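Local coordinates for diguanylate cyclase (Vibrio cholerae serotype O1, PDB 6EIB), which catalyses the magnesium-dependent conversion of two GTP molecules into cyclic di-GMP through this GGEEF domain and takes part in biofilm formation, at residues Q29-I34 with I84-H90; I36-N40 with K148-N153; V91-F95 with C155-R159; I101-A106 with H116-C120. All coordinates share one frame; numbering follows the deposited sequence.

Interaction 1: residues Q29-I34 with I84-H90; sequences QPLSCI and IVLENTH. With SO4 (sulfate ion), chain E.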
# COMPACT_ATOMS: atom_id res chain seq x y z
N GLN A 29 -5.21 -9.65 18.03
CA GLN A 29 -4.22 -9.97 17.01
C GLN A 29 -3.63 -8.67 16.47
O GLN A 29 -4.34 -7.63 16.39
CB GLN A 29 -4.87 -10.78 15.88
CG GLN A 29 -5.43 -12.15 16.30
CD GLN A 29 -6.23 -12.81 15.17
OE1 GLN A 29 -6.54 -12.17 14.16
NE2 GLN A 29 -6.55 -14.08 15.33
N PRO A 30 -2.38 -8.73 16.00
CA PRO A 30 -1.84 -7.51 15.37
C PRO A 30 -2.51 -7.26 14.03
O PRO A 30 -2.92 -8.20 13.36
CB PRO A 30 -0.35 -7.82 15.21
CG PRO A 30 -0.27 -9.36 15.14
CD PRO A 30 -1.41 -9.83 16.06
N LEU A 31 -2.58 -5.99 13.60
CA LEU A 31 -3.24 -5.66 12.36
C LEU A 31 -2.42 -4.58 11.68
O LEU A 31 -2.41 -3.47 12.17
CB LEU A 31 -4.66 -5.11 12.61
CG LEU A 31 -5.48 -4.61 11.42
CD1 LEU A 31 -5.76 -5.72 10.44
CD2 LEU A 31 -6.79 -3.94 11.83
N SER A 32 -1.86 -4.86 10.51
CA SER A 32 -0.96 -3.88 9.86
C SER A 32 -1.56 -3.21 8.64
O SER A 32 -2.47 -3.74 7.99
CB SER A 32 0.37 -4.55 9.48
OG SER A 32 1.14 -4.89 10.62
N CYS A 33 -1.03 -2.03 8.32
CA CYS A 33 -1.60 -1.24 7.27
C CYS A 33 -0.47 -0.63 6.46
O CYS A 33 0.42 -0.03 7.03
CB CYS A 33 -2.48 -0.14 7.90
SG CYS A 33 -3.26 0.92 6.71
N ILE A 34 -0.49 -0.82 5.14
CA ILE A 34 0.54 -0.21 4.26
C ILE A 34 -0.11 0.75 3.31
O ILE A 34 -1.04 0.37 2.60
CB ILE A 34 1.29 -1.25 3.39
CG1 ILE A 34 1.92 -2.35 4.26
CG2 ILE A 34 2.39 -0.52 2.55
CD1 ILE A 34 2.32 -3.65 3.43
N ILE A 84 -2.88 -1.54 1.77
CA ILE A 84 -2.91 -2.98 2.02
C ILE A 84 -3.11 -3.20 3.50
O ILE A 84 -2.37 -2.67 4.33
CB ILE A 84 -1.63 -3.65 1.55
CG1 ILE A 84 -1.42 -3.36 0.07
CG2 ILE A 84 -1.69 -5.20 1.76
CD1 ILE A 84 -0.04 -3.74 -0.41
N VAL A 85 -4.10 -4.03 3.82
CA VAL A 85 -4.39 -4.35 5.20
C VAL A 85 -4.06 -5.78 5.48
O VAL A 85 -4.55 -6.66 4.76
CB VAL A 85 -5.87 -4.08 5.54
CG1 VAL A 85 -6.22 -4.58 6.98
CG2 VAL A 85 -6.18 -2.58 5.35
N LEU A 86 -3.22 -6.03 6.49
CA LEU A 86 -2.76 -7.40 6.75
C LEU A 86 -3.23 -7.91 8.12
O LEU A 86 -2.75 -7.44 9.15
CB LEU A 86 -1.23 -7.50 6.68
CG LEU A 86 -0.39 -7.15 5.44
CD1 LEU A 86 1.08 -7.09 5.82
CD2 LEU A 86 -0.51 -8.22 4.39
N GLU A 87 -4.19 -8.82 8.14
CA GLU A 87 -4.64 -9.39 9.43
C GLU A 87 -3.60 -10.27 10.10
O GLU A 87 -2.80 -10.94 9.43
CB GLU A 87 -5.94 -10.15 9.25
CG GLU A 87 -7.13 -9.28 8.90
CD GLU A 87 -8.45 -10.03 9.08
OE1 GLU A 87 -8.99 -10.51 8.05
OE2 GLU A 87 -8.95 -10.16 10.22
N ASN A 88 -3.63 -10.28 11.43
CA ASN A 88 -2.73 -11.11 12.21
C ASN A 88 -1.28 -10.98 11.72
O ASN A 88 -0.57 -11.99 11.53
CB ASN A 88 -3.18 -12.59 12.19
CG ASN A 88 -2.67 -13.34 13.38
OD1 ASN A 88 -2.43 -12.74 14.43
ND2 ASN A 88 -2.53 -14.67 13.25
N THR A 89 -0.85 -9.74 11.51
CA THR A 89 0.47 -9.44 10.98
C THR A 89 1.10 -8.30 11.77
O THR A 89 0.50 -7.22 11.95
CB THR A 89 0.40 -9.06 9.50
OG1 THR A 89 -0.16 -10.17 8.77
CG2 THR A 89 1.80 -8.76 8.94
N HIS A 90 2.30 -8.55 12.27
CA HIS A 90 3.00 -7.56 13.08
C HIS A 90 3.59 -6.48 12.17
O HIS A 90 3.82 -6.73 10.98
CB HIS A 90 4.12 -8.22 13.93
CG HIS A 90 3.61 -9.13 15.00
ND1 HIS A 90 2.95 -8.67 16.12
CD2 HIS A 90 3.74 -10.47 15.16
CE1 HIS A 90 2.65 -9.71 16.90
NE2 HIS A 90 3.12 -10.81 16.34
S SO4 E . 2.38 -5.04 16.30
O1 SO4 E . 1.39 -4.37 15.47
O2 SO4 E . 3.35 -5.71 15.45
O3 SO4 E . 3.05 -4.09 17.17
O4 SO4 E . 1.71 -6.09 17.11
O HOH W 1 -8.54 -12.79 11.46
O HOH W 2 -5.46 -9.01 13.00
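In the central sheet of the GGDEF domain, strand 31-38 lies antiparallel beside strand 81-87, and Ser-32 with Leu-86 and Ile-34 with Ile-84 form its hydrogen-bonded pairs here. Each pair exchanges two backbone bonds: Leu-86 N reaches Ser-32 O at 2.8 Å, and Ile-34 N reaches Ile-84 O at the same length. Cys-33 and Val-85 make the non-hydrogen-bonded pair between them. On their face of the sheet Leu-31 holds CG anti to its backbone N (chi1 176°), and its CD1 meets Val-85 CG1 at 3.7 Å, under cover of Phe-17 in helix 10-27. Ser-32, Ile-34 and Leu-86 occupy the other face, beneath helix 91-107.

Past the strand the chain turns back across the start of its partner. Ser-32 OG donates to Thr-89 O at 2.8 Å, arriving from above the carbonyl plane, while Thr-89 OG1 bonds back to Glu-87 O. A water links Pro-30 O to Asn-88 N, 2.7 Å from each. Outside, the side-chain amides of Gln-29 and Asn-88 stack with their planes 26° apart, and Glu-87 turns its carboxylate to Arg-23.

His-90, the N-cap residue of helix 91-107, offers ND1 to a bound sulfate, and over one face of its ring lies Pro-30 CG, a CH-pi contact 3.6 Å from the ring centroid.

Interaction 2: residues I36-N40 with K148-N153; sequences IDIDN and KRNGRN. With EDO (1,2-ethanediol), chain I.
Asp-39 against Arg-152 and Asn-153, and Lys-148 against Asp-37, carry this contact, which brings the end of strand 31-38 up to the loop after helix 133-148. The Asp-39 carboxylate is directed at the loop. OD2 takes the N-H of Asn-153 at 2.9 Å in a fairly straight bond, 163° at the hydrogen, although the donor comes from above the carboxylate plane. The same group lies against the base of Arg-152, whose CB is 3.3 Å from Asp-39 OD2. Arg-152 has CG in the crowded position between backbone N and carbonyl carbon, and from there its extended chain carries the guanidinium away from the aspartate.

Lys-148 is shaped differently: it folds at its last two torsions, chi3 71° and chi4 75°, so that NZ curls in beside Asp-37. The salt bridge from NZ to Asp-37 OD2 measures 3.5 Å, while Asp-39 OD1 stands 4.0 Å from Lys-148 NZ. A water fills that second gap, accepting from Lys-148 NZ at 2.7 Å and donating to both Asp-39 OD1 and Asp-37 O. Another joins Asp-39 OD1 to Gly-151 O, so one carboxylate oxygen serves two waters and the other a backbone N-H.

Asp-37 and Ile-38 probably contribute to the magnesium site, as in related cyclases, together with Glu-80, whose carboxylate lies close to that of Asp-37. Ile-38 faces away from the loop onto helix 50-67. In the sheet, strand 119-125 lies between strand 31-38 and strand 154-157, into which the loop leads: Asp-37 shares backbone bonds with Cys-120, and the side chains of Asp-39 and Lys-148 both rest on that cysteine.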
# COMPACT_ATOMS: atom_id res chain seq x y z
N ILE A 36 0.58 3.07 -0.01
CA ILE A 36 1.53 3.11 -1.12
C ILE A 36 1.11 4.18 -2.07
O ILE A 36 -0.07 4.34 -2.32
CB ILE A 36 1.60 1.75 -1.85
CG1 ILE A 36 2.33 0.74 -0.98
CG2 ILE A 36 2.33 1.89 -3.21
CD1 ILE A 36 2.27 -0.69 -1.52
N ASP A 37 2.07 4.98 -2.55
CA ASP A 37 1.77 5.95 -3.58
C ASP A 37 2.82 5.81 -4.67
O ASP A 37 4.01 5.78 -4.41
CB ASP A 37 1.74 7.37 -3.01
CG ASP A 37 1.08 8.37 -3.97
OD1 ASP A 37 -0.15 8.27 -4.19
OD2 ASP A 37 1.77 9.29 -4.45
N ILE A 38 2.34 5.69 -5.90
CA ILE A 38 3.22 5.59 -7.05
C ILE A 38 3.85 6.95 -7.35
O ILE A 38 3.13 7.97 -7.42
CB ILE A 38 2.45 5.09 -8.26
CG1 ILE A 38 1.88 3.68 -7.95
CG2 ILE A 38 3.36 5.10 -9.50
CD1 ILE A 38 0.91 3.17 -9.02
N ASP A 39 5.17 6.96 -7.52
CA ASP A 39 5.90 8.22 -7.78
C ASP A 39 5.69 8.65 -9.21
O ASP A 39 5.76 7.82 -10.12
CB ASP A 39 7.41 8.07 -7.51
CG ASP A 39 7.73 7.88 -6.03
OD1 ASP A 39 7.33 8.76 -5.24
OD2 ASP A 39 8.38 6.84 -5.66
N ASN A 40 5.45 9.95 -9.42
CA ASN A 40 5.31 10.51 -10.76
C ASN A 40 4.32 9.82 -11.68
O ASN A 40 4.57 9.69 -12.89
CB ASN A 40 6.67 10.53 -11.48
CG ASN A 40 7.70 11.31 -10.72
OD1 ASN A 40 8.76 10.81 -10.39
ND2 ASN A 40 7.38 12.57 -10.43
N LYS A 148 8.34 10.12 1.53
CA LYS A 148 8.41 10.99 0.36
C LYS A 148 9.32 12.21 0.54
O LYS A 148 9.79 12.78 -0.44
CB LYS A 148 6.99 11.42 -0.02
CG LYS A 148 6.15 10.29 -0.55
CD LYS A 148 4.69 10.74 -0.74
CE LYS A 148 4.53 11.69 -1.90
NZ LYS A 148 4.62 10.90 -3.15
N ARG A 149 9.57 12.62 1.78
CA ARG A 149 10.44 13.78 2.01
C ARG A 149 11.86 13.53 1.50
O ARG A 149 12.61 14.50 1.27
CB ARG A 149 10.53 14.14 3.50
CG ARG A 149 9.28 14.65 4.17
CD ARG A 149 8.56 15.70 3.41
NE ARG A 149 9.10 17.03 3.68
CZ ARG A 149 8.66 18.16 3.12
NH1 ARG A 149 7.66 18.15 2.24
NH2 ARG A 149 9.24 19.30 3.42
N ASN A 150 12.26 12.26 1.40
CA ASN A 150 13.63 11.92 1.00
C ASN A 150 13.76 11.52 -0.45
O ASN A 150 14.81 11.08 -0.92
CB ASN A 150 14.17 10.84 1.93
CG ASN A 150 14.46 11.38 3.31
OD1 ASN A 150 15.50 11.97 3.56
ND2 ASN A 150 13.51 11.20 4.21
N GLY A 151 12.66 11.67 -1.17
CA GLY A 151 12.61 11.40 -2.59
C GLY A 151 11.65 10.30 -3.01
O GLY A 151 10.79 9.86 -2.23
N ARG A 152 11.88 9.78 -4.20
CA ARG A 152 11.01 8.74 -4.71
C ARG A 152 11.63 7.46 -4.21
O ARG A 152 12.72 7.50 -3.66
CB ARG A 152 10.93 8.77 -6.24
CG ARG A 152 12.27 8.51 -6.92
CD ARG A 152 12.24 8.57 -8.44
NE ARG A 152 13.54 8.13 -8.95
CZ ARG A 152 13.91 8.18 -10.23
NH1 ARG A 152 13.08 8.63 -11.16
NH2 ARG A 152 15.13 7.76 -10.56
N ASN A 153 10.91 6.35 -4.33
CA ASN A 153 11.50 5.04 -4.00
C ASN A 153 11.99 4.94 -2.54
O ASN A 153 13.19 4.70 -2.30
CB ASN A 153 12.63 4.70 -4.97
CG ASN A 153 13.03 3.24 -4.90
OD1 ASN A 153 12.17 2.37 -4.61
ND2 ASN A 153 14.30 2.93 -5.24
C1 EDO I . 16.37 5.35 -6.46
O1 EDO I . 15.27 4.49 -6.74
C2 EDO I . 16.42 6.36 -7.58
O2 EDO I . 15.28 7.23 -7.46
O HOH W 3 5.19 8.35 -3.97
O HOH W 4 8.10 10.42 -3.45

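Interaction 3: residues V91-F95 with C155-R159; sequences VETAF and CCIYR. With SO4 (sulfate ion), chain G; SO4 (sulfate ion), chain E.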
# COMPACT_ATOMS: atom_id res chain seq x y z
N VAL A 91 3.83 -5.28 12.70
CA VAL A 91 4.18 -4.16 11.81
C VAL A 91 5.50 -4.40 11.06
O VAL A 91 5.60 -4.04 9.89
CB VAL A 91 4.20 -2.81 12.60
CG1 VAL A 91 5.37 -2.73 13.58
CG2 VAL A 91 4.18 -1.60 11.63
N GLU A 92 6.50 -5.01 11.70
CA GLU A 92 7.79 -5.31 11.04
C GLU A 92 7.67 -6.23 9.85
O GLU A 92 8.37 -6.04 8.86
CB GLU A 92 8.81 -5.93 12.00
CG GLU A 92 9.58 -4.93 12.89
CD GLU A 92 8.86 -4.51 14.18
OE1 GLU A 92 7.74 -4.98 14.43
OE2 GLU A 92 9.43 -3.73 14.96
N THR A 93 6.80 -7.22 9.96
CA THR A 93 6.56 -8.12 8.84
C THR A 93 5.96 -7.31 7.69
O THR A 93 6.44 -7.38 6.56
CB THR A 93 5.61 -9.25 9.25
OG1 THR A 93 6.17 -9.95 10.37
CG2 THR A 93 5.39 -10.22 8.09
N ALA A 94 5.00 -6.44 8.01
CA ALA A 94 4.40 -5.59 7.00
C ALA A 94 5.44 -4.67 6.36
O ALA A 94 5.40 -4.44 5.16
CB ALA A 94 3.25 -4.75 7.61
N PHE A 95 6.36 -4.14 7.15
CA PHE A 95 7.39 -3.27 6.64
C PHE A 95 8.25 -4.04 5.63
O PHE A 95 8.52 -3.56 4.52
CB PHE A 95 8.24 -2.73 7.78
CG PHE A 95 9.33 -1.81 7.32
CD1 PHE A 95 9.05 -0.48 6.98
CD2 PHE A 95 10.63 -2.26 7.21
CE1 PHE A 95 10.07 0.37 6.53
CE2 PHE A 95 11.66 -1.42 6.77
CZ PHE A 95 11.37 -0.11 6.43
N CYS A 155 10.63 3.89 1.79
CA CYS A 155 9.69 3.26 2.70
C CYS A 155 9.95 3.72 4.12
O CYS A 155 11.10 3.85 4.53
CB CYS A 155 9.79 1.74 2.63
SG CYS A 155 8.95 1.05 1.23
N CYS A 156 8.87 3.95 4.88
CA CYS A 156 9.01 4.37 6.27
C CYS A 156 8.00 3.67 7.17
O CYS A 156 6.85 3.47 6.81
CB CYS A 156 8.84 5.89 6.42
SG CYS A 156 10.34 6.83 6.11
N ILE A 157 8.44 3.30 8.37
CA ILE A 157 7.50 2.81 9.37
C ILE A 157 7.14 3.97 10.30
O ILE A 157 8.00 4.78 10.65
CB ILE A 157 8.08 1.64 10.14
CG1 ILE A 157 7.04 1.01 11.06
CG2 ILE A 157 9.26 2.07 10.93
CD1 ILE A 157 7.54 -0.31 11.59
N TYR A 158 5.87 4.11 10.67
CA TYR A 158 5.54 5.20 11.60
C TYR A 158 6.10 4.99 12.99
O TYR A 158 5.92 3.93 13.58
CB TYR A 158 4.03 5.38 11.70
CG TYR A 158 3.65 6.47 12.68
CD1 TYR A 158 3.47 6.18 14.04
CD2 TYR A 158 3.47 7.77 12.26
CE1 TYR A 158 3.13 7.15 14.95
CE2 TYR A 158 3.11 8.77 13.17
CZ TYR A 158 2.95 8.44 14.51
OH TYR A 158 2.60 9.42 15.42
N ARG A 159 6.73 6.03 13.52
CA ARG A 159 7.14 6.11 14.91
C ARG A 159 6.71 7.46 15.49
O ARG A 159 6.68 8.47 14.78
CB ARG A 159 8.65 5.90 15.09
CG ARG A 159 9.13 4.51 14.75
CD ARG A 159 8.34 3.48 15.55
NE ARG A 159 8.73 2.11 15.23
CZ ARG A 159 8.04 1.02 15.57
NH1 ARG A 159 6.90 1.13 16.26
NH2 ARG A 159 8.49 -0.18 15.22
S SO4 G . 1.77 12.76 15.98
O1 SO4 G . 1.57 12.06 14.72
O2 SO4 G . 3.19 12.97 16.18
O3 SO4 G . 1.10 14.06 15.93
O4 SO4 G . 1.22 11.94 17.06
S SO4 E . 2.38 -5.04 16.30
O1 SO4 E . 1.39 -4.37 15.47
O2 SO4 E . 3.35 -5.71 15.45
O3 SO4 E . 3.05 -4.09 17.17
O4 SO4 E . 1.71 -6.09 17.11
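Val-91 and Phe-95, one turn apart on helix 91-107, both pack on Ile-157, Val-91 at its tip and Phe-95 at its branch point. A chi1 of -173° sends the CG1 arm of the isoleucine out toward Val-91; Ile-157 CD1 ends 3.6 Å from Val-91 CG2 and 3.8 Å from Val-91 CG1, fitted against both methyls. Phe-95 CD1 lies 3.9 Å from Ile-157 CB, the two side chains crossing at about a right angle. The ring presents an edge to the backbone here: the carbonyl carbons of Cys-155 and Cys-156 lie near its plane, that of Cys-156 at 3.9 Å from Phe-95 CE1.

In the GGDEF fold this is where a helix covers the margin of the sheet. Strand 154-157 is outermost on its side within the chain, and the first turn of the helix, 91-95, runs antiparallel to residues 155-157, the axes of these two short segments approaching to 9.6 Å. Val-91 and Ala-94 also touch Val-123 on the neighbouring strand 119-125, so the helix spans both strands.

Further out the contact turns polar. Glu-92 bends at chi2 and brings OE2 to the edge of the Arg-159 guanidinium, a long salt bridge of 3.7 Å from Glu-92 OE2 to Arg-159 NH2. At the start of the helix Val-91 N donates to O2 of a sulfate at 2.8 Å, an anion bound also by Ser-125. Across the sheet Tyr-158 turns to helix 133-148, and its OH donates to O1 of a second sulfate at 2.9 Å, which Arg-138 and Gln-142 also hold.

Interaction 4: residues I101-A106 with H116-C120; sequences IRQRFA and HIYLC. With ACT (acetate ion), chain P; SO4 (sulfate ion), chain F; EDO (1,2-ethanediol), chain K.
Phe-105, Ala-106 and Arg-102 line the side of helix 91-107 that meets segment 116-120, and the apolar part of the contact rests chiefly on Phe-105 and Leu-119. With chi1 at -171° the Phe-105 ring swings clear of its backbone N, beside the carbonyl carbon, and lies along the loop: CE2 touches Ile-117 CG2 at 3.6 Å and CD2 touches Leu-119 CD2 at 3.7 Å. The two branches of Leu-119 divide the helix between them, CD1 against the CA and CB of Arg-102, CD2 against Phe-105 and Ile-101 CG2. On the outer side Ala-106 CB sits 3.5 Å from Tyr-118 CD1.

The helix is the connection of a beta-alpha-beta crossover: it follows strand 81-87 and leads to the parallel strand 119-125, with strand 31-38 lying between them in the sheet. Ile-101 and Leu-119 pack on Ile-36, and Ile-117 on Ile-38; all three also touch helix 50-67.

Among polar contacts, one direct bond crosses the pair. His-116 ND1 donates to Ala-106 O at 2.8 Å, the acceptor lying 24° out of the imidazole plane. Two waters bridge backbone to backbone: one gives to Arg-102 O at 2.8 Å and accepts from Leu-119 N; the other accepts from Ile-117 N at 2.6 Å and probably donates to Phe-105 O. Ala-106 CA adds a C-H...O contact of 3.5 Å to Ile-117 O.

The charged end of Arg-102 turns away from Leu-119. Its NE forms a salt bridge with Glu-99, NH1 bonds to Asn-153 OD1, and NH2 meets an acetate oxygen at the guanidinium edge.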
# COMPACT_ATOMS: atom_id res chain seq x y z
N ILE A 101 7.77 -5.09 -2.08
CA ILE A 101 6.92 -4.53 -3.12
C ILE A 101 7.62 -3.32 -3.78
O ILE A 101 7.60 -3.20 -5.01
CB ILE A 101 5.55 -4.10 -2.54
CG1 ILE A 101 4.75 -5.31 -2.09
CG2 ILE A 101 4.71 -3.25 -3.56
CD1 ILE A 101 3.70 -4.96 -1.07
N ARG A 102 8.20 -2.42 -2.96
CA ARG A 102 8.89 -1.23 -3.46
C ARG A 102 10.00 -1.64 -4.43
O ARG A 102 10.14 -1.07 -5.52
CB ARG A 102 9.49 -0.41 -2.31
CG ARG A 102 10.23 0.85 -2.77
CD ARG A 102 11.09 1.50 -1.68
NE ARG A 102 12.05 0.60 -1.07
CZ ARG A 102 13.15 0.15 -1.67
NH1 ARG A 102 13.42 0.49 -2.93
NH2 ARG A 102 13.96 -0.66 -1.02
N GLN A 103 10.79 -2.63 -4.00
CA GLN A 103 11.94 -3.09 -4.78
C GLN A 103 11.56 -3.77 -6.06
O GLN A 103 12.17 -3.51 -7.10
CB GLN A 103 12.79 -4.03 -3.97
CG GLN A 103 13.72 -3.34 -2.99
CD GLN A 103 14.22 -4.30 -1.93
OE1 GLN A 103 13.59 -5.34 -1.66
NE2 GLN A 103 15.41 -4.01 -1.38
N ARG A 104 10.59 -4.68 -6.01
CA ARG A 104 10.21 -5.38 -7.23
C ARG A 104 9.50 -4.47 -8.22
O ARG A 104 9.60 -4.67 -9.44
CB ARG A 104 9.37 -6.62 -6.90
CG ARG A 104 10.24 -7.74 -6.35
CD ARG A 104 9.55 -9.09 -6.42
NE ARG A 104 9.07 -9.39 -7.77
CZ ARG A 104 8.13 -10.30 -8.00
NH1 ARG A 104 7.60 -10.96 -6.98
NH2 ARG A 104 7.69 -10.52 -9.23
N PHE A 105 8.80 -3.46 -7.72
CA PHE A 105 8.20 -2.51 -8.61
C PHE A 105 9.29 -1.71 -9.32
O PHE A 105 9.23 -1.50 -10.54
CB PHE A 105 7.25 -1.60 -7.81
CG PHE A 105 6.39 -0.71 -8.65
CD1 PHE A 105 5.32 -1.23 -9.37
CD2 PHE A 105 6.62 0.66 -8.68
CE1 PHE A 105 4.50 -0.39 -10.12
CE2 PHE A 105 5.80 1.51 -9.43
CZ PHE A 105 4.75 0.99 -10.15
N ALA A 106 10.30 -1.28 -8.57
CA ALA A 106 11.40 -0.47 -9.10
C ALA A 106 12.21 -1.28 -10.12
O ALA A 106 12.84 -0.72 -11.03
CB ALA A 106 12.32 -0.00 -7.97
N HIS A 116 11.46 2.76 -15.92
CA HIS A 116 11.37 2.32 -14.54
C HIS A 116 10.49 3.27 -13.73
O HIS A 116 10.55 4.49 -13.89
CB HIS A 116 12.75 2.16 -13.91
CG HIS A 116 13.48 0.94 -14.40
ND1 HIS A 116 13.36 -0.30 -13.80
CD2 HIS A 116 14.32 0.78 -15.45
CE1 HIS A 116 14.09 -1.17 -14.46
NE2 HIS A 116 14.69 -0.56 -15.47
N ILE A 117 9.60 2.68 -12.95
CA ILE A 117 8.65 3.43 -12.14
C ILE A 117 8.84 3.04 -10.68
O ILE A 117 9.16 1.88 -10.38
CB ILE A 117 7.19 3.16 -12.60
CG1 ILE A 117 7.09 3.32 -14.11
CG2 ILE A 117 6.17 4.09 -11.92
CD1 ILE A 117 5.70 2.99 -14.67
N TYR A 118 8.62 3.98 -9.76
CA TYR A 118 8.93 3.79 -8.35
C TYR A 118 7.71 4.12 -7.48
O TYR A 118 6.76 4.76 -7.93
CB TYR A 118 10.14 4.69 -7.96
CG TYR A 118 11.36 4.48 -8.84
CD1 TYR A 118 12.30 3.50 -8.52
CD2 TYR A 118 11.56 5.22 -10.01
CE1 TYR A 118 13.42 3.28 -9.33
CE2 TYR A 118 12.69 4.98 -10.85
CZ TYR A 118 13.60 4.01 -10.48
OH TYR A 118 14.72 3.73 -11.24
N LEU A 119 7.75 3.69 -6.22
CA LEU A 119 6.65 3.98 -5.31
C LEU A 119 7.24 4.30 -3.95
O LEU A 119 8.41 4.04 -3.72
CB LEU A 119 5.67 2.78 -5.24
CG LEU A 119 6.13 1.41 -4.73
CD1 LEU A 119 6.13 1.34 -3.19
CD2 LEU A 119 5.24 0.31 -5.31
N CYS A 120 6.45 4.90 -3.06
CA CYS A 120 6.86 5.06 -1.66
C CYS A 120 5.82 4.36 -0.84
O CYS A 120 4.71 4.17 -1.32
CB CYS A 120 6.95 6.53 -1.23
SG CYS A 120 8.36 7.39 -2.00
C ACT P . 17.10 -1.09 -3.14
O ACT P . 17.99 -0.24 -3.32
OXT ACT P . 16.58 -1.11 -2.00
CH3 ACT P . 16.67 -2.05 -4.21
S SO4 F . 8.69 -9.34 -12.69
O1 SO4 F . 7.93 -9.24 -13.93
O2 SO4 F . 9.73 -10.36 -12.80
O3 SO4 F . 9.41 -8.11 -12.39
O4 SO4 F . 7.73 -9.69 -11.64
C1 EDO K . 10.65 8.84 -14.32
O1 EDO K . 11.52 8.66 -13.19
C2 EDO K . 9.26 8.31 -13.98
O2 EDO K . 9.33 6.95 -13.50
O HOH W 5 10.10 1.66 -5.95
O HOH W 6 10.07 0.15 -12.79

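In the fold
From the N terminus, strand 31-38 opens both interaction 1 and interaction 2. Interaction 1 closes first, when strand 81-87 returns alongside it; interaction 2 opens within that loop and closes only at 148-153, so the two cross. Interaction 3 opens on helix 91-107 after interaction 1 has closed, and ends at 155-159, crossing interaction 2. Interaction 4 is nested inside the loops of both 2 and 3, joining the same helix to the start of strand 119-125. Interactions 1 and 3 touch where Ala-94 rests on Ser-32 and Leu-86. Near the likely metal site, Asp-39 N lies 2.7 Å from Tyr-118 O, linking interactions 2 and 4.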